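Local coordinates for malyl-CoA lyase/beta-methylmalyl-CoA lyase (Methylobacterium extorquens, PDB 5UGR), which belongs to the HpcH/HpaI aldolase/citrate lyase family of TIM-barrel enzymes and holds a magnesium ion, at residues E53-N64 against R87-R98; Q210-R218 against R244-G252. One frame throughout, in Å; residues are numbered along the deposited sequence.

Contact 1. Residues E53-N64 against R87-R98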
loop_
_atom_site.group_PDB
_atom_site.type_symbol
_atom_site.label_atom_id
_atom_site.label_comp_id
_atom_site.label_asym_id
_atom_site.label_seq_id
_atom_site.Cartn_x
_atom_site.Cartn_y
_atom_site.Cartn_z
ATOM N N GLU A 53 -23.853 -24.283 21.963
ATOM C CA GLU A 53 -25.153 -24.296 21.276
ATOM C C GLU A 53 -26.248 -23.841 22.259
ATOM O O GLU A 53 -27.134 -23.030 21.918
ATOM C CB GLU A 53 -25.429 -25.704 20.727
ATOM C CG GLU A 53 -26.820 -25.787 20.168
ATOM C CD GLU A 53 -27.141 -27.080 19.474
ATOM O OE1 GLU A 53 -27.936 -27.041 18.520
ATOM O OE2 GLU A 53 -26.625 -28.104 19.878
ATOM N N GLN A 54 -26.178 -24.361 23.501
ATOM C CA GLN A 54 -27.158 -23.953 24.524
ATOM C C GLN A 54 -26.988 -22.512 24.948
ATOM O O GLN A 54 -27.965 -21.798 25.168
ATOM C CB GLN A 54 -27.098 -24.891 25.733
ATOM C CG GLN A 54 -28.204 -24.667 26.737
ATOM C CD GLN A 54 -29.605 -24.849 26.172
ATOM O OE1 GLN A 54 -29.898 -25.851 25.541
ATOM N NE2 GLN A 54 -30.477 -23.855 26.373
ATOM N N ALA A 55 -25.722 -22.059 25.033
ATOM C CA ALA A 55 -25.508 -20.685 25.458
ATOM C C ALA A 55 -26.140 -19.739 24.459
ATOM O O ALA A 55 -26.685 -18.702 24.817
ATOM C CB ALA A 55 -24.011 -20.420 25.580
ATOM N N ARG A 56 -26.111 -20.116 23.182
ATOM C CA ARG A 56 -26.719 -19.300 22.136
ATOM C C ARG A 56 -28.208 -19.163 22.345
ATOM O O ARG A 56 -28.799 -18.059 22.300
ATOM C CB ARG A 56 -26.360 -19.877 20.761
ATOM C CG ARG A 56 -26.711 -18.990 19.623
ATOM C CD ARG A 56 -26.442 -19.632 18.280
ATOM N NE ARG A 56 -25.053 -20.104 18.097
ATOM C CZ ARG A 56 -24.622 -21.331 17.804
ATOM N NH1 ARG A 56 -25.438 -22.381 17.765
ATOM N NH2 ARG A 56 -23.338 -21.539 17.582
ATOM N N LYS A 57 -28.826 -20.300 22.657
ATOM C CA LYS A 57 -30.249 -20.255 22.993
ATOM C C LYS A 57 -30.574 -19.444 24.255
ATOM O O LYS A 57 -31.516 -18.656 24.275
ATOM C CB LYS A 57 -30.755 -21.702 23.134
ATOM C CG LYS A 57 -30.744 -22.499 21.844
ATOM C CD LYS A 57 -31.221 -23.926 22.155
ATOM C CE LYS A 57 -31.060 -24.801 20.933
ATOM N NZ LYS A 57 -31.269 -26.239 21.250
ATOM N N ASN A 58 -29.742 -19.606 25.267
ATOM C CA ASN A 58 -29.879 -18.865 26.522
ATOM C C ASN A 58 -29.819 -17.378 26.271
ATOM O O ASN A 58 -30.632 -16.593 26.824
ATOM C CB ASN A 58 -28.818 -19.234 27.543
ATOM C CG ASN A 58 -28.888 -20.688 28.023
ATOM O OD1 ASN A 58 -29.923 -21.380 27.906
ATOM N ND2 ASN A 58 -27.799 -21.136 28.608
ATOM N N ILE A 59 -28.853 -16.972 25.424
ATOM C CA ILE A 59 -28.731 -15.552 25.143
ATOM C C ILE A 59 -29.902 -14.929 24.368
ATOM O O ILE A 59 -30.338 -13.819 24.626
ATOM C CB ILE A 59 -27.350 -15.311 24.406
ATOM C CG1 ILE A 59 -26.229 -15.452 25.447
ATOM C CG2 ILE A 59 -27.315 -13.929 23.743
ATOM C CD1 ILE A 59 -24.810 -15.453 24.885
ATOM N N ILE A 60 -30.453 -15.693 23.440
ATOM C CA ILE A 60 -31.620 -15.237 22.734
ATOM C C ILE A 60 -32.763 -14.976 23.741
ATOM O O ILE A 60 -33.429 -13.934 23.710
ATOM C CB ILE A 60 -32.036 -16.257 21.658
ATOM C CG1 ILE A 60 -31.041 -16.197 20.471
ATOM C CG2 ILE A 60 -33.443 -15.946 21.171
ATOM C CD1 ILE A 60 -31.200 -17.293 19.441
ATOM N N GLN A 61 -32.954 -15.929 24.640
ATOM C CA GLN A 61 -34.022 -15.805 25.655
ATOM C C GLN A 61 -33.728 -14.590 26.554
ATOM O O GLN A 61 -34.627 -13.744 26.809
ATOM C CB GLN A 61 -34.168 -17.130 26.466
ATOM C CG GLN A 61 -34.951 -16.938 27.765
ATOM C CD GLN A 61 -35.343 -18.218 28.455
ATOM O OE1 GLN A 61 -36.498 -18.401 28.739
ATOM N NE2 GLN A 61 -34.378 -19.098 28.754
ATOM N N ALA A 62 -32.438 -14.446 26.970
ATOM C CA ALA A 62 -32.103 -13.362 27.883
ATOM C C ALA A 62 -32.286 -11.983 27.202
ATOM O O ALA A 62 -32.862 -11.055 27.814
ATOM C CB ALA A 62 -30.668 -13.510 28.379
ATOM N N LEU A 63 -31.836 -11.843 25.961
ATOM C CA LEU A 63 -32.000 -10.585 25.279
ATOM C C LEU A 63 -33.445 -10.216 25.018
ATOM O O LEU A 63 -33.801 -9.038 25.049
ATOM C CB LEU A 63 -31.233 -10.559 23.933
ATOM C CG LEU A 63 -29.720 -10.446 24.045
ATOM C CD1 LEU A 63 -29.117 -10.796 22.703
ATOM C CD2 LEU A 63 -29.352 -9.054 24.466
ATOM N N ASN A 64 -34.291 -11.228 24.810
ATOM C CA ASN A 64 -35.691 -10.973 24.527
ATOM C C ASN A 64 -36.568 -10.797 25.730
ATOM O O ASN A 64 -37.601 -10.097 25.644
ATOM C CB ASN A 64 -36.194 -12.102 23.664
ATOM C CG ASN A 64 -35.732 -11.966 22.226
ATOM O OD1 ASN A 64 -35.301 -10.898 21.778
ATOM N ND2 ASN A 64 -35.835 -13.027 21.499
ATOM N N ARG A 87 -23.525 -19.171 13.156
ATOM C CA ARG A 87 -24.796 -19.368 13.827
ATOM C C ARG A 87 -25.050 -18.410 14.999
ATOM O O ARG A 87 -26.172 -17.983 15.214
ATOM C CB ARG A 87 -24.939 -20.836 14.195
ATOM C CG ARG A 87 -25.671 -21.515 13.046
ATOM C CD ARG A 87 -27.138 -21.811 13.428
ATOM N NE ARG A 87 -26.914 -23.066 14.045
ATOM C CZ ARG A 87 -27.600 -23.605 15.011
ATOM N NH1 ARG A 87 -27.137 -24.739 15.418
ATOM N NH2 ARG A 87 -28.701 -23.037 15.517
ATOM N N ASP A 88 -23.986 -17.985 15.677
ATOM C CA ASP A 88 -24.094 -16.925 16.672
ATOM C C ASP A 88 -24.717 -15.657 16.069
ATOM O O ASP A 88 -25.646 -15.086 16.604
ATOM C CB ASP A 88 -22.743 -16.559 17.265
ATOM C CG ASP A 88 -22.037 -17.685 17.998
ATOM O OD1 ASP A 88 -22.680 -18.708 18.431
ATOM O OD2 ASP A 88 -20.767 -17.540 18.201
ATOM N N VAL A 89 -24.144 -15.235 14.940
ATOM C CA VAL A 89 -24.576 -13.993 14.317
ATOM C C VAL A 89 -25.974 -14.147 13.726
ATOM O O VAL A 89 -26.863 -13.327 13.972
ATOM C CB VAL A 89 -23.553 -13.513 13.269
ATOM C CG1 VAL A 89 -24.011 -12.234 12.580
ATOM C CG2 VAL A 89 -22.180 -13.266 13.940
ATOM N N VAL A 90 -26.154 -15.174 12.916
ATOM C CA VAL A 90 -27.461 -15.383 12.244
ATOM C C VAL A 90 -28.577 -15.542 13.289
ATOM O O VAL A 90 -29.569 -14.822 13.253
ATOM C CB VAL A 90 -27.419 -16.616 11.301
ATOM C CG1 VAL A 90 -28.843 -16.990 10.846
ATOM C CG2 VAL A 90 -26.558 -16.307 10.082
ATOM N N ASP A 91 -28.405 -16.468 14.228
ATOM C CA ASP A 91 -29.541 -16.782 15.125
ATOM C C ASP A 91 -29.883 -15.593 16.032
ATOM O O ASP A 91 -31.045 -15.256 16.230
ATOM C CB ASP A 91 -29.282 -18.013 15.964
ATOM C CG ASP A 91 -29.245 -19.276 15.177
ATOM O OD1 ASP A 91 -29.487 -19.264 13.958
ATOM O OD2 ASP A 91 -29.107 -20.338 15.842
ATOM N N ILE A 92 -28.864 -14.942 16.578
ATOM C CA ILE A 92 -29.117 -13.865 17.532
ATOM C C ILE A 92 -29.547 -12.604 16.839
ATOM O O ILE A 92 -30.505 -11.945 17.317
ATOM C CB ILE A 92 -27.946 -13.647 18.508
ATOM C CG1 ILE A 92 -27.657 -14.925 19.271
ATOM C CG2 ILE A 92 -28.192 -12.464 19.429
ATOM C CD1 ILE A 92 -26.319 -15.029 20.003
ATOM N N VAL A 93 -28.881 -12.217 15.725
ATOM C CA VAL A 93 -29.292 -10.990 15.095
ATOM C C VAL A 93 -30.716 -11.155 14.515
ATOM O O VAL A 93 -31.547 -10.216 14.611
ATOM C CB VAL A 93 -28.277 -10.459 14.052
ATOM C CG1 VAL A 93 -28.754 -9.194 13.375
ATOM C CG2 VAL A 93 -26.913 -10.220 14.711
ATOM N N GLU A 94 -31.040 -12.325 13.990
ATOM C CA GLU A 94 -32.411 -12.527 13.473
ATOM C C GLU A 94 -33.449 -12.373 14.566
ATOM O O GLU A 94 -34.490 -11.771 14.325
ATOM C CB GLU A 94 -32.540 -13.891 12.786
ATOM C CG GLU A 94 -31.959 -13.951 11.385
ATOM C CD GLU A 94 -32.182 -15.284 10.683
ATOM O OE1 GLU A 94 -32.732 -16.237 11.284
ATOM O OE2 GLU A 94 -31.830 -15.343 9.476
ATOM N N ALA A 95 -33.150 -12.923 15.756
ATOM C CA ALA A 95 -34.161 -13.076 16.825
ATOM C C ALA A 95 -34.264 -11.935 17.808
ATOM O O ALA A 95 -35.244 -11.879 18.548
ATOM C CB ALA A 95 -33.936 -14.372 17.565
ATOM N N CYS A 96 -33.243 -11.056 17.852
ATOM C CA CYS A 96 -33.085 -10.197 19.037
ATOM C C CYS A 96 -32.893 -8.736 18.678
ATOM O O CYS A 96 -31.757 -8.228 18.662
ATOM C CB CYS A 96 -31.941 -10.684 19.912
ATOM S SG CYS A 96 -32.008 -12.394 20.452
ATOM N N PRO A 97 -33.989 -8.007 18.405
ATOM C CA PRO A 97 -33.910 -6.553 18.172
ATOM C C PRO A 97 -33.201 -5.776 19.316
ATOM O O PRO A 97 -32.660 -4.704 19.059
ATOM C CB PRO A 97 -35.389 -6.113 18.098
ATOM C CG PRO A 97 -36.154 -7.334 17.834
ATOM C CD PRO A 97 -35.365 -8.519 18.244
ATOM N N ARG A 98 -33.259 -6.261 20.552
ATOM C CA ARG A 98 -32.631 -5.574 21.699
ATOM C C ARG A 98 -31.123 -5.450 21.582
ATOM O O ARG A 98 -30.522 -4.579 22.171
ATOM C CB ARG A 98 -33.039 -6.216 23.027
ATOM C CG ARG A 98 -32.475 -5.573 24.296
ATOM C CD ARG A 98 -32.955 -4.155 24.422
ATOM N NE ARG A 98 -32.424 -3.420 25.548
ATOM C CZ ARG A 98 -31.214 -2.834 25.532
ATOM N NH1 ARG A 98 -30.392 -3.007 24.491
ATOM N NH2 ARG A 98 -30.813 -2.117 26.583
HETATM O O HOH W 1 -29.328 -24.738 17.921
#
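I60 and I92 meet where helices 53-64 and 87-95 run side by side in nearly the same direction, their axes 9.9 Å apart at a crossing angle of -21°. I92 fits as a knob among R56, I59, I60 and L63: its CG1 lies 3.8 Å from I60 CG1, CG2 meets L63 CD1, and CD1 reaches R56 CG and I59 CG2. Toward the C-terminal ends C96 SG packs 3.7 Å from I60 CA, and N64 ND2 donates a 3.2 Å hydrogen bond to A95 O from above the carbonyl plane.

At the other end R56 leaves its helix with CG anti to the backbone N (chi1 -169°) and turns its guanidinium side-on to D88. R56 NE and NH2 both grip D88 OD1, NE at 2.8 Å on its anti lone pair. D88 OD2 accepts a hydrogen bond from N78 ND2. R87 has two conformers; in one of them, to be taken as tentative, R87 NH2 makes a 2.7 Å salt bridge to D91 OD2, shares a water with E53 OE1 and would lie near R56, with D91 and E53 probably offsetting the charge.

These helices follow consecutive barrel strands, and I59 and I92 both touch I75 on strand 72-76. The seam is apolar along its middle, with the R56-D88 salt bridge at one end and the N64 bond to A95 O at the other.

Contact 2. Residues Q210-R218 against R244-G252; sequences QNRMLVACR and RCAALGFEG
F250 and L248 form the apolar centre, packing against Q210, M213 and L214 of the neighbouring helix. The Schellman motif at G249, closed by F250 N bonding C245 O, leads the F250 ring back to helix 210-218. F250 CZ sits 3.8 Å from Q210 CB, M213 CE touches F250 CE2 at 3.7 Å, and L214 CB approaches F250 CE1; the Q210 carbonyl O lies at the ring edge, near its plane. L248 inserts its two methyls against the amide of N211, L248 CD2 lying 3.6 Å from N211 OD1, while N211 ND2 hydrogen-bonds L207 O. L214 carries CG anti to its amide nitrogen (chi1 172°), which places CD2 against L248 O and CD1 by G249. There the positive phi and the nearness of L214 both suit a residue without a side chain.

Outward from this core, R218 NH2 donates a 2.7 Å hydrogen bond to G249 O, nearly in line with the C=O. The same nitrogen forms a salt bridge with E251 OE2 at 3.5 Å, the two planar groups only 12° apart, and a water joins R218 NH1 to that oxygen. E251 OE1 pairs with K317, while OE2 also meets R173 of a neighbouring subunit. At the opposite end another water links Q210 OE1 to R244 NH2, and Q210 NE2 bonds D226.

The R218 bond satisfies a carbonyl in the turn between helix 235-248 and strand 252-255. This buried apolar joint between successive barrel helices has a charged margin at R218 and E251; the neighbouring subunit meets both this margin and the L248 side.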
loop_
_atom_site.group_PDB
_atom_site.type_symbol
_atom_site.label_atom_id
_atom_site.label_comp_id
_atom_site.label_asym_id
_atom_site.label_seq_id
_atom_site.Cartn_x
_atom_site.Cartn_y
_atom_site.Cartn_z
ATOM N N GLN A 210 -1.067 -0.853 25.167
ATOM C CA GLN A 210 -2.131 0.121 25.482
ATOM C C GLN A 210 -2.002 1.425 24.705
ATOM O O GLN A 210 -2.966 1.939 24.180
ATOM C CB GLN A 210 -2.153 0.403 26.990
ATOM C CG GLN A 210 -2.750 -0.783 27.782
ATOM C CD GLN A 210 -2.787 -0.504 29.267
ATOM O OE1 GLN A 210 -1.919 0.156 29.810
ATOM N NE2 GLN A 210 -3.797 -1.009 29.935
ATOM N N ASN A 211 -0.771 1.936 24.606
ATOM C CA ASN A 211 -0.560 3.178 23.903
ATOM C C ASN A 211 -0.804 2.989 22.413
ATOM O O ASN A 211 -1.373 3.856 21.758
ATOM C CB ASN A 211 0.826 3.755 24.131
ATOM C CG ASN A 211 0.953 4.558 25.455
ATOM O OD1 ASN A 211 0.773 5.784 25.482
ATOM N ND2 ASN A 211 1.243 3.863 26.540
ATOM N N ARG A 212 -0.327 1.896 21.828
ATOM C CA ARG A 212 -0.555 1.723 20.382
ATOM C C ARG A 212 -2.015 1.603 20.067
ATOM O O ARG A 212 -2.485 2.217 19.093
ATOM C CB ARG A 212 0.229 0.545 19.829
ATOM C CG ARG A 212 0.208 0.525 18.294
ATOM C CD ARG A 212 1.138 -0.561 17.763
ATOM N NE ARG A 212 0.935 -0.695 16.334
ATOM C CZ ARG A 212 1.509 -1.602 15.585
ATOM N NH1 ARG A 212 2.346 -2.509 16.126
ATOM N NH2 ARG A 212 1.142 -1.672 14.312
ATOM N N MET A 213 -2.736 0.826 20.868
ATOM C CA MET A 213 -4.183 0.741 20.633
ATOM C C MET A 213 -4.907 2.051 20.865
ATOM O O MET A 213 -5.783 2.417 20.060
ATOM C CB MET A 213 -4.806 -0.370 21.496
ATOM C CG MET A 213 -6.204 -0.779 21.057
ATOM S SD MET A 213 -7.111 -1.786 22.227
ATOM C CE MET A 213 -7.685 -0.484 23.310
ATOM N N LEU A 214 -4.503 2.766 21.908
ATOM C CA LEU A 214 -5.049 4.099 22.181
ATOM C C LEU A 214 -4.895 5.037 20.985
ATOM O O LEU A 214 -5.841 5.729 20.585
ATOM C CB LEU A 214 -4.373 4.691 23.398
ATOM C CG LEU A 214 -4.683 6.175 23.717
ATOM C CD1 LEU A 214 -5.948 6.280 24.483
ATOM C CD2 LEU A 214 -3.532 6.837 24.371
ATOM N N VAL A 215 -3.686 5.101 20.432
ATOM C CA VAL A 215 -3.417 5.994 19.303
ATOM C C VAL A 215 -4.309 5.609 18.111
ATOM O O VAL A 215 -4.914 6.502 17.461
ATOM C CB VAL A 215 -1.915 6.045 18.961
ATOM C CG1 VAL A 215 -1.684 6.673 17.556
ATOM C CG2 VAL A 215 -1.176 6.778 20.057
ATOM N N ALA A 216 -4.461 4.318 17.844
ATOM C CA ALA A 216 -5.314 3.913 16.735
ATOM C C ALA A 216 -6.747 4.393 16.988
ATOM O O ALA A 216 -7.447 4.868 16.078
ATOM C CB ALA A 216 -5.270 2.400 16.567
ATOM N N CYS A 217 -7.249 4.143 18.190
ATOM C CA CYS A 217 -8.610 4.580 18.523
ATOM C C CYS A 217 -8.817 6.066 18.415
ATOM O O CYS A 217 -9.794 6.540 17.816
ATOM C CB CYS A 217 -8.949 4.138 19.969
ATOM S SG CYS A 217 -9.270 2.354 20.131
ATOM N N ARG A 218 -7.905 6.813 19.005
ATOM C CA ARG A 218 -8.062 8.282 19.080
ATOM C C ARG A 218 -7.826 8.949 17.721
ATOM O O ARG A 218 -8.373 10.021 17.454
ATOM C CB ARG A 218 -7.198 8.873 20.205
ATOM C CG ARG A 218 -7.660 8.444 21.574
ATOM C CD ARG A 218 -8.962 9.097 21.934
ATOM N NE ARG A 218 -9.355 8.853 23.329
ATOM C CZ ARG A 218 -10.626 8.780 23.747
ATOM N NH1 ARG A 218 -11.626 8.851 22.892
ATOM N NH2 ARG A 218 -10.883 8.569 25.013
ATOM N N ARG A 244 -4.300 4.199 35.707
ATOM C CA ARG A 244 -3.141 4.307 34.825
ATOM C C ARG A 244 -3.597 4.407 33.349
ATOM O O ARG A 244 -3.202 5.334 32.616
ATOM C CB ARG A 244 -2.165 3.140 35.028
ATOM C CG ARG A 244 -1.026 3.158 34.061
ATOM C CD ARG A 244 0.093 2.147 34.315
ATOM N NE ARG A 244 -0.324 0.766 34.174
ATOM C CZ ARG A 244 -0.656 -0.057 35.166
ATOM N NH1 ARG A 244 -0.611 0.306 36.448
ATOM N NH2 ARG A 244 -0.995 -1.294 34.876
ATOM N N CYS A 245 -4.499 3.524 32.902
ATOM C CA CYS A 245 -4.940 3.655 31.521
ATOM C C CYS A 245 -5.845 4.857 31.333
ATOM O O CYS A 245 -5.833 5.462 30.264
ATOM C CB CYS A 245 -5.538 2.382 31.013
ATOM S SG CYS A 245 -7.125 1.907 31.619
ATOM N N ALA A 246 -6.628 5.216 32.339
ATOM C CA ALA A 246 -7.441 6.451 32.222
ATOM C C ALA A 246 -6.551 7.658 32.002
ATOM O O ALA A 246 -6.927 8.587 31.247
ATOM C CB ALA A 246 -8.292 6.631 33.461
ATOM N N ALA A 247 -5.387 7.689 32.669
ATOM C CA ALA A 247 -4.468 8.821 32.522
ATOM C C ALA A 247 -4.009 8.987 31.084
ATOM O O ALA A 247 -3.766 10.102 30.641
ATOM C CB ALA A 247 -3.287 8.689 33.450
ATOM N N LEU A 248 -3.854 7.878 30.383
ATOM C CA LEU A 248 -3.505 7.917 28.940
ATOM C C LEU A 248 -4.603 8.426 28.032
ATOM O O LEU A 248 -4.359 8.815 26.878
ATOM C CB LEU A 248 -3.189 6.558 28.427
ATOM C CG LEU A 248 -2.020 5.852 28.912
ATOM C CD1 LEU A 248 -1.963 4.434 28.303
ATOM C CD2 LEU A 248 -0.726 6.645 28.591
ATOM N N GLY A 249 -5.851 8.278 28.488
ATOM C CA GLY A 249 -6.997 8.569 27.631
ATOM C C GLY A 249 -7.962 7.426 27.407
ATOM O O GLY A 249 -8.871 7.569 26.572
ATOM N N PHE A 250 -7.754 6.273 28.054
ATOM C CA PHE A 250 -8.761 5.214 27.931
ATOM C C PHE A 250 -10.080 5.666 28.564
ATOM O O PHE A 250 -10.087 6.454 29.524
ATOM C CB PHE A 250 -8.320 3.935 28.633
ATOM C CG PHE A 250 -7.376 3.056 27.835
ATOM C CD1 PHE A 250 -6.111 3.507 27.434
ATOM C CD2 PHE A 250 -7.808 1.835 27.384
ATOM C CE1 PHE A 250 -5.276 2.711 26.646
ATOM C CE2 PHE A 250 -6.983 1.037 26.622
ATOM C CZ PHE A 250 -5.712 1.480 26.243
ATOM N N GLU A 251 -11.172 5.147 28.018
ATOM C CA GLU A 251 -12.513 5.581 28.376
ATOM C C GLU A 251 -13.257 4.643 29.280
ATOM O O GLU A 251 -14.287 5.044 29.834
ATOM C CB GLU A 251 -13.271 5.692 27.005
ATOM C CG GLU A 251 -14.580 6.244 27.039
ATOM C CD GLU A 251 -14.990 6.708 25.665
ATOM O OE1 GLU A 251 -16.213 6.760 25.554
ATOM O OE2 GLU A 251 -14.064 7.074 24.856
ATOM N N GLY A 252 -12.777 3.393 29.414
ATOM C CA GLY A 252 -13.431 2.420 30.292
ATOM C C GLY A 252 -12.632 1.167 30.440
ATOM O O GLY A 252 -11.539 1.037 29.851
HETATM O O HOH W 2 -0.786 -1.314 31.904
HETATM O O HOH W 3 -14.803 8.590 22.764
#

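From the N terminus, the chain leaves barrel strand 38-42 for helix 52-65, passes through strand 72-76 and returns on helix 85-95; contact 1 closes this loop by pairing the two outer helices. Three further barrel strands come before helix 207-220. Strand 223-226 then leads to helix 235-248, and contact 2 closes that second loop just before the last barrel strand, 252-255. The loops lie in series, neither enclosing nor crossing the other. The centres of contact 1 and contact 2 are about 32 Å apart. The two do not touch: contact 1 joins helices around the third strand, contact 2 those around the seventh, within one closed eight-stranded barrel.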